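Local coordinates for devB protein (Vibrio cholerae O1 biovar eltor str. N16961, PDB 1Y89) that probably hydrolyses 6-phosphogluconolactone to 6-phosphogluconate in the pentose phosphate pathway, at residues A[1-7]-A[224-230]; A[30-36]-A[132-138]; A[149-155]-A[212-218]. All coordinates share one frame; numbering follows the deposited sequence.

Interaction 1: residues A[1-7]-A[224-230]; sequences MINHKIF and VTEWYLD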
loop_
_atom_site.group_PDB
_atom_site.type_symbol
_atom_site.label_atom_id
_atom_site.label_comp_id
_atom_site.label_asym_id
_atom_site.label_seq_id
_atom_site.Cartn_x
_atom_site.Cartn_y
_atom_site.Cartn_z
HETATM N N MSE A 1 -2.649 -7.431 -7.947
HETATM C CA MSE A 1 -1.572 -7.191 -6.932
HETATM C C MSE A 1 -2.135 -7.311 -5.509
HETATM O O MSE A 1 -3.358 -7.214 -5.299
HETATM C CB MSE A 1 -0.832 -5.872 -7.216
HETATM C CG MSE A 1 -1.575 -4.591 -6.929
HETATM SE SE MSE A 1 -1.226 -3.923 -5.060
HETATM C CE MSE A 1 -0.292 -2.157 -5.486
ATOM N N ILE A 2 -1.251 -7.583 -4.553
ATOM C CA ILE A 2 -1.654 -7.670 -3.162
ATOM C C ILE A 2 -0.893 -6.635 -2.321
ATOM O O ILE A 2 0.325 -6.482 -2.463
ATOM C CB ILE A 2 -1.537 -9.120 -2.599
ATOM C CG1 ILE A 2 -1.969 -9.173 -1.122
ATOM C CG2 ILE A 2 -0.115 -9.656 -2.718
ATOM C CD1 ILE A 2 -2.548 -10.541 -0.707
ATOM N N ASN A 3 -1.637 -5.931 -1.476
ATOM C CA ASN A 3 -1.115 -4.857 -0.632
ATOM C C ASN A 3 -1.411 -5.194 0.830
ATOM O O ASN A 3 -2.558 -5.404 1.198
ATOM C CB ASN A 3 -1.821 -3.576 -1.084
ATOM C CG ASN A 3 -1.231 -2.313 -0.522
ATOM O OD1 ASN A 3 -0.114 -2.281 0.008
ATOM N ND2 ASN A 3 -1.981 -1.221 -0.678
ATOM N N HIS A 4 -0.380 -5.338 1.657
ATOM C CA HIS A 4 -0.566 -5.529 3.099
ATOM C C HIS A 4 -0.108 -4.264 3.806
ATOM O O HIS A 4 1.029 -3.765 3.564
ATOM C CB HIS A 4 0.330 -6.642 3.654
ATOM C CG HIS A 4 0.145 -7.987 3.022
ATOM N ND1 HIS A 4 0.456 -8.247 1.702
ATOM C CD2 HIS A 4 -0.217 -9.176 3.562
ATOM C CE1 HIS A 4 0.246 -9.528 1.444
ATOM N NE2 HIS A 4 -0.158 -10.114 2.556
ATOM N N LYS A 5 -0.951 -3.758 4.695
ATOM C CA LYS A 5 -0.613 -2.564 5.453
ATOM C C LYS A 5 -0.714 -2.870 6.939
ATOM O O LYS A 5 -1.723 -3.405 7.388
ATOM C CB LYS A 5 -1.554 -1.424 5.093
ATOM C CG LYS A 5 -1.601 -1.093 3.614
ATOM C CD LYS A 5 -2.367 0.206 3.402
ATOM C CE LYS A 5 -2.160 0.736 2.002
ATOM N NZ LYS A 5 -1.893 2.189 2.113
ATOM N N ILE A 6 0.325 -2.543 7.697
ATOM C CA ILE A 6 0.294 -2.693 9.171
ATOM C C ILE A 6 0.450 -1.298 9.777
ATOM O O ILE A 6 1.449 -0.628 9.544
ATOM C CB ILE A 6 1.395 -3.657 9.679
ATOM C CG1 ILE A 6 1.305 -5.041 8.966
ATOM C CG2 ILE A 6 1.372 -3.792 11.250
ATOM C CD1 ILE A 6 2.493 -5.940 9.252
ATOM N N PHE A 7 -0.577 -0.874 10.498
ATOM C CA PHE A 7 -0.680 0.452 11.108
ATOM C C PHE A 7 -0.446 0.313 12.592
ATOM O O PHE A 7 -0.747 -0.734 13.177
ATOM C CB PHE A 7 -2.090 1.030 10.916
ATOM C CG PHE A 7 -2.455 1.331 9.469
ATOM C CD1 PHE A 7 -3.001 0.348 8.647
ATOM C CD2 PHE A 7 -2.250 2.615 8.942
ATOM C CE1 PHE A 7 -3.350 0.645 7.315
ATOM C CE2 PHE A 7 -2.577 2.906 7.616
ATOM C CZ PHE A 7 -3.130 1.935 6.818
ATOM N N VAL A 224 -6.725 -5.039 -7.040
ATOM C CA VAL A 224 -5.976 -5.010 -5.805
ATOM C C VAL A 224 -6.701 -5.763 -4.660
ATOM O O VAL A 224 -7.898 -5.535 -4.425
ATOM C CB VAL A 224 -5.762 -3.522 -5.392
ATOM C CG1 VAL A 224 -4.996 -3.414 -4.076
ATOM C CG2 VAL A 224 -4.939 -2.824 -6.510
ATOM N N THR A 225 -5.979 -6.636 -3.959
ATOM C CA THR A 225 -6.510 -7.223 -2.728
ATOM C C THR A 225 -5.638 -6.680 -1.592
ATOM O O THR A 225 -4.410 -6.747 -1.684
ATOM C CB THR A 225 -6.408 -8.745 -2.752
ATOM O OG1 THR A 225 -7.133 -9.251 -3.869
ATOM C CG2 THR A 225 -7.000 -9.350 -1.479
ATOM N N GLU A 226 -6.257 -6.160 -0.539
ATOM C CA GLU A 226 -5.508 -5.564 0.559
ATOM C C GLU A 226 -5.839 -6.206 1.874
ATOM O O GLU A 226 -6.996 -6.608 2.122
ATOM C CB GLU A 226 -5.832 -4.072 0.671
ATOM C CG GLU A 226 -5.595 -3.353 -0.616
ATOM C CD GLU A 226 -5.903 -1.887 -0.544
ATOM O OE1 GLU A 226 -7.003 -1.505 -0.071
ATOM O OE2 GLU A 226 -5.025 -1.125 -0.980
ATOM N N TRP A 227 -4.840 -6.221 2.746
ATOM C CA TRP A 227 -5.009 -6.588 4.130
ATOM C C TRP A 227 -4.578 -5.396 4.984
ATOM O O TRP A 227 -3.415 -4.961 4.913
ATOM C CB TRP A 227 -4.142 -7.823 4.456
ATOM C CG TRP A 227 -4.655 -9.049 3.729
ATOM C CD1 TRP A 227 -4.438 -9.391 2.438
ATOM C CD2 TRP A 227 -5.542 -10.019 4.264
ATOM N NE1 TRP A 227 -5.123 -10.558 2.134
ATOM C CE2 TRP A 227 -5.802 -10.961 3.250
ATOM C CE3 TRP A 227 -6.122 -10.201 5.523
ATOM C CZ2 TRP A 227 -6.628 -12.070 3.448
ATOM C CZ3 TRP A 227 -6.951 -11.318 5.720
ATOM C CH2 TRP A 227 -7.197 -12.221 4.685
ATOM N N TYR A 228 -5.509 -4.846 5.757
ATOM C CA TYR A 228 -5.220 -3.709 6.652
ATOM C C TYR A 228 -5.173 -4.277 8.070
ATOM O O TYR A 228 -6.194 -4.770 8.557
ATOM C CB TYR A 228 -6.367 -2.678 6.600
ATOM C CG TYR A 228 -6.296 -1.703 5.433
ATOM C CD1 TYR A 228 -6.293 -2.154 4.123
ATOM C CD2 TYR A 228 -6.243 -0.333 5.647
ATOM C CE1 TYR A 228 -6.201 -1.260 3.066
ATOM C CE2 TYR A 228 -6.155 0.569 4.608
ATOM C CZ TYR A 228 -6.125 0.095 3.312
ATOM O OH TYR A 228 -5.992 0.977 2.269
ATOM N N LEU A 229 -4.011 -4.238 8.721
ATOM C CA LEU A 229 -3.920 -4.771 10.076
ATOM C C LEU A 229 -3.436 -3.675 11.008
ATOM O O LEU A 229 -2.783 -2.724 10.567
ATOM C CB LEU A 229 -2.883 -5.911 10.144
ATOM C CG LEU A 229 -2.942 -7.091 9.156
ATOM C CD1 LEU A 229 -1.906 -8.118 9.572
ATOM C CD2 LEU A 229 -4.277 -7.742 9.007
ATOM N N ASP A 230 -3.721 -3.832 12.298
ATOM C CA ASP A 230 -3.000 -3.067 13.289
ATOM C C ASP A 230 -1.926 -3.951 13.898
ATOM O O ASP A 230 -1.860 -5.155 13.587
ATOM C CB ASP A 230 -3.941 -2.441 14.344
ATOM C CG ASP A 230 -4.732 -3.471 15.147
ATOM O OD1 ASP A 230 -4.715 -4.682 14.838
ATOM O OD2 ASP A 230 -5.399 -3.044 16.112
#
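Asn3 and Glu226 meet side by side on the face of the sheet that also carries Lys5, Tyr228 and Phe7. A chi1 of -169° swings the Asn3 amide away from its own backbone N and along the Glu226 chain, and Asn3 ND2 donates to Glu226 OE2 at 3.1 Å. The bond is somewhat bent: it reaches the anti side of OE2 from out of the carboxylate plane, and amide and carboxylate are turned 52° apart. Glu226 OE1 is held by Ser188 and in a salt bridge by Arg186, so both carboxylate oxygens are engaged.

Next along this face Lys5 runs beside Tyr228 and lays CD over one face of the ring, a CH-pi contact 4.1 Å from Lys5 CD to the Tyr228 ring centroid. The Phe7 and Tyr228 rings are nearly parallel but largely miss each other; Phe7 CE1 comes to 3.5 Å from Tyr228 CD2. Just before the strand, Met1 (selenomethionine) bends at chi2 and chi3, bringing its CG 3.8 Å from Val224 CG2.

On the other face Ile2 CD1 reaches the edge of the Trp227 indole, 3.8 Å from NE1 of Trp227. The His4 and Trp227 rings are near parallel but displaced too far to stack. Between these two faces six backbone bonds join the parallel strands, among them Lys5 N to Trp227 O at 2.8 Å. The other edge of strand 2-7 pairs antiparallel with a strand of the second subunit, where His4 O accepts from Asn3 ND2 of that subunit.

A buried carboxylate shared by an amide, a hydroxyl and an arginine probably stays ionised, so a polar bond ties the edge strand to its neighbour beside the dimer interface.

Interaction 2: residues A[30-36]-A[132-138]; sequences PVHISLS and FDWILLG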
loop_
_atom_site.group_PDB
_atom_site.type_symbol
_atom_site.label_atom_id
_atom_site.label_comp_id
_atom_site.label_asym_id
_atom_site.label_seq_id
_atom_site.Cartn_x
_atom_site.Cartn_y
_atom_site.Cartn_z
ATOM N N PRO A 30 -19.538 8.740 -10.226
ATOM C CA PRO A 30 -19.954 7.711 -9.279
ATOM C C PRO A 30 -18.854 6.749 -8.904
ATOM O O PRO A 30 -18.089 6.284 -9.768
ATOM C CB PRO A 30 -21.087 6.967 -10.011
ATOM C CG PRO A 30 -21.588 7.921 -11.026
ATOM C CD PRO A 30 -20.352 8.701 -11.468
ATOM N N VAL A 31 -18.780 6.476 -7.604
ATOM C CA VAL A 31 -17.862 5.500 -7.028
ATOM C C VAL A 31 -18.752 4.564 -6.201
ATOM O O VAL A 31 -19.495 5.016 -5.313
ATOM C CB VAL A 31 -16.781 6.161 -6.123
ATOM C CG1 VAL A 31 -15.844 5.083 -5.479
ATOM C CG2 VAL A 31 -15.983 7.225 -6.919
ATOM N N HIS A 32 -18.690 3.275 -6.535
ATOM C CA HIS A 32 -19.492 2.258 -5.854
ATOM C C HIS A 32 -18.658 1.545 -4.805
ATOM O O HIS A 32 -17.625 0.888 -5.137
ATOM C CB HIS A 32 -20.073 1.305 -6.891
ATOM C CG HIS A 32 -21.083 1.976 -7.760
ATOM N ND1 HIS A 32 -22.371 2.224 -7.330
ATOM C CD2 HIS A 32 -20.979 2.525 -9.000
ATOM C CE1 HIS A 32 -23.032 2.859 -8.286
ATOM N NE2 HIS A 32 -22.208 3.051 -9.314
ATOM N N ILE A 33 -19.112 1.678 -3.554
ATOM C CA ILE A 33 -18.395 1.175 -2.394
ATOM C C ILE A 33 -19.283 0.164 -1.660
ATOM O O ILE A 33 -20.459 0.419 -1.405
ATOM C CB ILE A 33 -17.936 2.316 -1.459
ATOM C CG1 ILE A 33 -16.986 3.260 -2.260
ATOM C CG2 ILE A 33 -17.230 1.738 -0.144
ATOM C CD1 ILE A 33 -16.806 4.585 -1.657
ATOM N N SER A 34 -18.705 -0.988 -1.352
ATOM C CA SER A 34 -19.419 -2.020 -0.603
ATOM C C SER A 34 -18.954 -2.029 0.874
ATOM O O SER A 34 -17.744 -2.146 1.161
ATOM C CB SER A 34 -19.194 -3.377 -1.251
ATOM O OG SER A 34 -19.794 -4.397 -0.457
ATOM N N LEU A 35 -19.915 -1.952 1.798
ATOM C CA LEU A 35 -19.620 -1.845 3.227
ATOM C C LEU A 35 -19.869 -3.145 3.963
ATOM O O LEU A 35 -20.877 -3.793 3.729
ATOM C CB LEU A 35 -20.497 -0.763 3.857
ATOM C CG LEU A 35 -20.332 0.675 3.332
ATOM C CD1 LEU A 35 -21.323 1.605 4.023
ATOM C CD2 LEU A 35 -18.879 1.168 3.598
ATOM N N SER A 36 -18.955 -3.484 4.875
ATOM C CA SER A 36 -19.134 -4.560 5.843
ATOM C C SER A 36 -19.625 -3.893 7.138
ATOM O O SER A 36 -19.589 -2.651 7.260
ATOM C CB SER A 36 -17.792 -5.281 6.067
ATOM O OG SER A 36 -16.791 -4.308 6.289
ATOM N N PHE A 132 -17.241 -3.320 -8.558
ATOM C CA PHE A 132 -17.135 -2.358 -7.471
ATOM C C PHE A 132 -15.805 -1.642 -7.533
ATOM O O PHE A 132 -14.764 -2.235 -7.876
ATOM C CB PHE A 132 -17.341 -3.033 -6.102
ATOM C CG PHE A 132 -18.809 -3.161 -5.738
ATOM C CD1 PHE A 132 -19.596 -4.168 -6.302
ATOM C CD2 PHE A 132 -19.404 -2.221 -4.900
ATOM C CE1 PHE A 132 -20.962 -4.259 -6.027
ATOM C CE2 PHE A 132 -20.775 -2.279 -4.593
ATOM C CZ PHE A 132 -21.554 -3.286 -5.131
ATOM N N ASP A 133 -15.851 -0.363 -7.205
ATOM C CA ASP A 133 -14.612 0.410 -7.051
ATOM C C ASP A 133 -13.868 -0.028 -5.803
ATOM O O ASP A 133 -12.629 -0.060 -5.802
ATOM C CB ASP A 133 -14.909 1.912 -6.995
ATOM C CG ASP A 133 -15.458 2.430 -8.301
ATOM O OD1 ASP A 133 -14.656 2.670 -9.232
ATOM O OD2 ASP A 133 -16.692 2.566 -8.410
ATOM N N TRP A 134 -14.612 -0.404 -4.765
ATOM C CA TRP A 134 -13.992 -0.707 -3.476
ATOM C C TRP A 134 -14.937 -1.523 -2.627
ATOM O O TRP A 134 -16.118 -1.146 -2.432
ATOM C CB TRP A 134 -13.681 0.597 -2.735
ATOM C CG TRP A 134 -12.690 0.443 -1.571
ATOM C CD1 TRP A 134 -11.889 -0.644 -1.287
ATOM C CD2 TRP A 134 -12.375 1.447 -0.602
ATOM N NE1 TRP A 134 -11.099 -0.370 -0.184
ATOM C CE2 TRP A 134 -11.373 0.913 0.248
ATOM C CE3 TRP A 134 -12.860 2.752 -0.358
ATOM C CZ2 TRP A 134 -10.814 1.656 1.325
ATOM C CZ3 TRP A 134 -12.307 3.488 0.707
ATOM C CH2 TRP A 134 -11.294 2.933 1.533
ATOM N N ILE A 135 -14.444 -2.640 -2.108
ATOM C CA ILE A 135 -15.237 -3.452 -1.197
ATOM C C ILE A 135 -14.436 -3.556 0.089
ATOM O O ILE A 135 -13.276 -4.040 0.077
ATOM C CB ILE A 135 -15.542 -4.866 -1.792
ATOM C CG1 ILE A 135 -16.276 -4.734 -3.160
ATOM C CG2 ILE A 135 -16.354 -5.729 -0.801
ATOM C CD1 ILE A 135 -16.655 -6.103 -3.802
ATOM N N LEU A 136 -15.061 -3.136 1.191
ATOM C CA LEU A 136 -14.461 -3.272 2.537
ATOM C C LEU A 136 -14.995 -4.578 3.118
ATOM O O LEU A 136 -16.242 -4.818 3.107
ATOM C CB LEU A 136 -14.933 -2.119 3.457
ATOM C CG LEU A 136 -14.563 -0.693 2.975
ATOM C CD1 LEU A 136 -14.876 0.317 4.131
ATOM C CD2 LEU A 136 -13.127 -0.625 2.618
ATOM N N LEU A 137 -14.089 -5.413 3.611
ATOM C CA LEU A 137 -14.449 -6.759 4.062
ATOM C C LEU A 137 -13.950 -6.999 5.463
ATOM O O LEU A 137 -12.945 -6.394 5.882
ATOM C CB LEU A 137 -13.854 -7.841 3.126
ATOM C CG LEU A 137 -14.462 -7.795 1.723
ATOM C CD1 LEU A 137 -13.616 -8.693 0.791
ATOM C CD2 LEU A 137 -15.949 -8.295 1.754
ATOM N N GLY A 138 -14.669 -7.872 6.180
ATOM C CA GLY A 138 -14.230 -8.400 7.465
ATOM C C GLY A 138 -13.645 -9.794 7.316
ATOM O O GLY A 138 -13.828 -10.479 6.268
HETATM O O HOH W 1 -15.700 5.181 -10.245
HETATM O O HOH W 2 -18.608 -5.487 1.976
HETATM O O HOH W 3 -14.469 -4.799 7.758
#
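Strands 31-35 and 134-137 run parallel, 11° apart and 4.7 Å between axes, with Ser34 N giving a bond to Trp134 O and Ser34 O taking one from Leu136 N. Just before strand 134-137, Asp133 extends the pairing with its side chain: OD2 accepts from His32 N at 2.8 Å in a nearly straight bond, on its anti side and 23° out of the carboxylate plane. Its CG lies anti to its own carbonyl carbon (chi1 -66°), and this carries the carboxylate across to the His32 amide while CB packs 3.6 Å from Val31 CG1. Asp133 OD1 forms a salt bridge with Lys185, and a water spans it and Pro30 O.

On one face Ser34 CB sits 3.7 Å from Ile135 CG2. Ser34 OG is hydrogen-bonded to Lys176 and to a water, which donates to Leu136 O. Phe132 turns its ring to the strand so that CD2 lies 3.6 Å from His32 O and CE2 lies 3.9 Å from Ser34 CB; Trp65 meets this ring edge-to-face and Lys176 forms a cation-pi contact with it. On the opposite face Ile33 CG1 approaches Trp134 CB at 4.3 Å, with helix 10-25 packed against both residues. Leu35 and Leu136 run alongside each other, CD2 against CD1, and helix 39-48 packs on them. At the C-terminal ends a third water bonds Ser36 OG and, weakly, donates to Leu137 O.

Two neighbouring parallel strands, buried under helices and ending in loops at their C-terminal ends, are the centre of a Rossmann-like alpha/beta sheet. A phosphate ion, probably from the crystallisation liquor, has its nearest atom about 5 Å from Gly138, which would fit the phosphosugar pocket expected of this family.

Interaction 3: residues A[149-155]-A[212-218]; sequences FPGQTDY and PYPAAKI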
loop_
_atom_site.group_PDB
_atom_site.type_symbol
_atom_site.label_atom_id
_atom_site.label_comp_id
_atom_site.label_asym_id
_atom_site.label_seq_id
_atom_site.Cartn_x
_atom_site.Cartn_y
_atom_site.Cartn_z
ATOM N N PHE A 149 -19.485 -18.393 4.424
ATOM C CA PHE A 149 -18.928 -19.126 5.558
ATOM C C PHE A 149 -18.191 -20.377 5.094
ATOM O O PHE A 149 -18.576 -20.973 4.078
ATOM C CB PHE A 149 -20.052 -19.494 6.534
ATOM C CG PHE A 149 -20.596 -18.293 7.287
ATOM C CD1 PHE A 149 -19.966 -17.840 8.444
ATOM C CD2 PHE A 149 -21.740 -17.635 6.837
ATOM C CE1 PHE A 149 -20.477 -16.731 9.141
ATOM C CE2 PHE A 149 -22.256 -16.518 7.517
ATOM C CZ PHE A 149 -21.613 -16.051 8.648
ATOM N N PRO A 150 -17.160 -20.797 5.852
ATOM C CA PRO A 150 -16.370 -21.984 5.481
ATOM C C PRO A 150 -17.259 -23.222 5.360
ATOM O O PRO A 150 -18.170 -23.405 6.156
ATOM C CB PRO A 150 -15.362 -22.147 6.640
ATOM C CG PRO A 150 -15.786 -21.165 7.720
ATOM C CD PRO A 150 -16.683 -20.142 7.092
ATOM N N GLY A 151 -17.013 -24.033 4.340
ATOM C CA GLY A 151 -17.813 -25.236 4.104
ATOM C C GLY A 151 -19.179 -25.000 3.466
ATOM O O GLY A 151 -19.807 -25.955 2.991
ATOM N N GLN A 152 -19.662 -23.758 3.463
ATOM C CA GLN A 152 -20.979 -23.482 2.887
ATOM C C GLN A 152 -20.952 -22.489 1.737
ATOM O O GLN A 152 -21.999 -22.109 1.219
ATOM C CB GLN A 152 -22.028 -23.134 3.972
ATOM C CG GLN A 152 -21.725 -22.000 4.924
ATOM C CD GLN A 152 -22.897 -21.690 5.922
ATOM O OE1 GLN A 152 -23.563 -20.644 5.827
ATOM N NE2 GLN A 152 -23.147 -22.611 6.848
ATOM N N THR A 153 -19.743 -22.108 1.310
ATOM C CA THR A 153 -19.562 -21.173 0.213
ATOM C C THR A 153 -19.354 -21.913 -1.127
ATOM O O THR A 153 -18.489 -22.794 -1.238
ATOM C CB THR A 153 -18.348 -20.264 0.477
ATOM O OG1 THR A 153 -18.591 -19.503 1.672
ATOM C CG2 THR A 153 -18.093 -19.308 -0.708
ATOM N N ASP A 154 -20.132 -21.526 -2.126
ATOM C CA ASP A 154 -19.978 -22.057 -3.479
ATOM C C ASP A 154 -19.179 -21.022 -4.264
ATOM O O ASP A 154 -19.725 -19.987 -4.677
ATOM C CB ASP A 154 -21.339 -22.305 -4.130
ATOM C CG ASP A 154 -21.219 -22.777 -5.583
ATOM O OD1 ASP A 154 -20.085 -22.998 -6.071
ATOM O OD2 ASP A 154 -22.257 -22.911 -6.239
ATOM N N TYR A 155 -17.883 -21.300 -4.426
ATOM C CA TYR A 155 -16.962 -20.382 -5.078
ATOM C C TYR A 155 -17.211 -20.321 -6.566
ATOM O O TYR A 155 -16.649 -19.467 -7.235
ATOM C CB TYR A 155 -15.484 -20.755 -4.809
ATOM C CG TYR A 155 -15.126 -20.643 -3.363
ATOM C CD1 TYR A 155 -14.770 -19.397 -2.791
ATOM C CD2 TYR A 155 -15.176 -21.751 -2.551
ATOM C CE1 TYR A 155 -14.459 -19.294 -1.430
ATOM C CE2 TYR A 155 -14.858 -21.659 -1.181
ATOM C CZ TYR A 155 -14.512 -20.434 -0.634
ATOM O OH TYR A 155 -14.228 -20.395 0.717
ATOM N N PRO A 212 -9.571 -23.714 4.948
ATOM C CA PRO A 212 -10.999 -23.688 4.652
ATOM C C PRO A 212 -11.589 -22.250 4.659
ATOM O O PRO A 212 -12.793 -22.079 4.445
ATOM C CB PRO A 212 -11.586 -24.553 5.768
ATOM C CG PRO A 212 -10.676 -24.293 6.938
ATOM C CD PRO A 212 -9.298 -24.021 6.365
ATOM N N TYR A 213 -10.743 -21.230 4.791
ATOM C CA TYR A 213 -11.196 -19.835 4.996
ATOM C C TYR A 213 -11.553 -19.100 3.706
ATOM O O TYR A 213 -10.675 -18.834 2.904
ATOM C CB TYR A 213 -10.097 -19.034 5.704
ATOM C CG TYR A 213 -9.531 -19.681 6.934
ATOM C CD1 TYR A 213 -10.354 -20.374 7.813
ATOM C CD2 TYR A 213 -8.178 -19.569 7.243
ATOM C CE1 TYR A 213 -9.847 -20.945 8.964
ATOM C CE2 TYR A 213 -7.654 -20.150 8.388
ATOM C CZ TYR A 213 -8.508 -20.831 9.250
ATOM O OH TYR A 213 -8.029 -21.423 10.407
ATOM N N PRO A 214 -12.829 -18.704 3.530
ATOM C CA PRO A 214 -13.168 -17.858 2.384
ATOM C C PRO A 214 -12.232 -16.637 2.226
ATOM O O PRO A 214 -11.826 -16.316 1.095
ATOM C CB PRO A 214 -14.618 -17.435 2.687
ATOM C CG PRO A 214 -15.169 -18.677 3.482
ATOM C CD PRO A 214 -14.020 -19.083 4.327
ATOM N N ALA A 215 -11.917 -15.936 3.324
ATOM C CA ALA A 215 -11.042 -14.751 3.226
ATOM C C ALA A 215 -9.629 -15.083 2.725
ATOM O O ALA A 215 -8.994 -14.222 2.103
ATOM C CB ALA A 215 -10.957 -13.996 4.570
ATOM N N ALA A 216 -9.130 -16.300 3.001
ATOM C CA ALA A 216 -7.860 -16.763 2.383
ATOM C C ALA A 216 -7.973 -17.039 0.867
ATOM O O ALA A 216 -6.983 -16.917 0.126
ATOM C CB ALA A 216 -7.342 -18.014 3.082
ATOM N N LYS A 217 -9.161 -17.425 0.418
ATOM C CA LYS A 217 -9.405 -17.873 -0.963
ATOM C C LYS A 217 -9.876 -16.801 -1.940
ATOM O O LYS A 217 -9.766 -16.964 -3.163
ATOM C CB LYS A 217 -10.456 -18.997 -0.963
ATOM C CG LYS A 217 -10.003 -20.259 -0.267
ATOM C CD LYS A 217 -11.069 -21.338 -0.413
ATOM C CE LYS A 217 -10.858 -22.462 0.592
ATOM N NZ LYS A 217 -9.642 -23.256 0.238
ATOM N N ILE A 218 -10.442 -15.721 -1.419
ATOM C CA ILE A 218 -11.109 -14.746 -2.278
ATOM C C ILE A 218 -10.193 -13.559 -2.499
ATOM O O ILE A 218 -9.786 -12.889 -1.538
ATOM C CB ILE A 218 -12.502 -14.335 -1.675
ATOM C CG1 ILE A 218 -13.485 -15.520 -1.802
ATOM C CG2 ILE A 218 -13.076 -13.118 -2.422
ATOM C CD1 ILE A 218 -14.770 -15.357 -0.949
HETATM O O HOH W 4 -14.656 -22.571 2.242
#
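Tyr155 and Pro214 meet at about a right angle, the phenol oxygen of Tyr155 coming against the proline: Tyr155 OH is 3.2 Å from Pro214 CA and 3.4 Å from Pro214 CG. Lys217 crosses the ring with its aliphatic chain, CD lying 3.6 Å from Tyr155 CZ, while Ile218 CG1 touches the ring edge at CE1 of Tyr155. Nearer the start of 149-155 the Pro150 ring stands across Pro214, with CD of Pro150 4.0 Å from CD of Pro214, and Pro150 CB rests 3.4 Å from Pro212 O.

The polar link between the segments is a water, bonded to Tyr155 OH at 2.7 Å and donating to Pro212 O; it lies near the plane of the Tyr155 ring. No direct hydrogen bond joins the two segments.

Further out, Thr153 lays CG2 over the centre of the Tyr155 ring, 3.6 Å above its plane. Its OG1 donates to Phe149 O at 2.8 Å from above the carbonyl plane, while Gln152 N reaches that oxygen from the opposite face, closing the turn. The Lys217 ammonium is tied back to Leu211 O and Ala208 O, consistent with its chain being held across the phenol.

Phe149, beside a bound phosphate ion, stacks on His144. The contact is thus mainly apolar, proline and aliphatic carbon round one tyrosine, with a single water joining its hydroxyl to a backbone carbonyl.

Interactions 1 and 2 belong to one mixed sheet: strand 2-7 is outermost in the chain, followed by 224-230, 186-191, 134-137 and 31-35, so strand 186-191 separates the two pairs, whose centres lie 15 Å apart. They touch where Glu226 OE1 packs 4.3 Å from Trp134 NE1. Interaction 3 sits off the sheet, its centre about 19 Å from each of the others, but helix 214-217 leads into strand 224-230, and Ala215 O packs on Trp227 CZ2. Along the chain, interaction 1 joins the two ends and encloses interactions 2 and 3, which follow in series. One sheet thus carries both the dimerising edge strand and the buried central pair, with an outlying loop near bound phosphate.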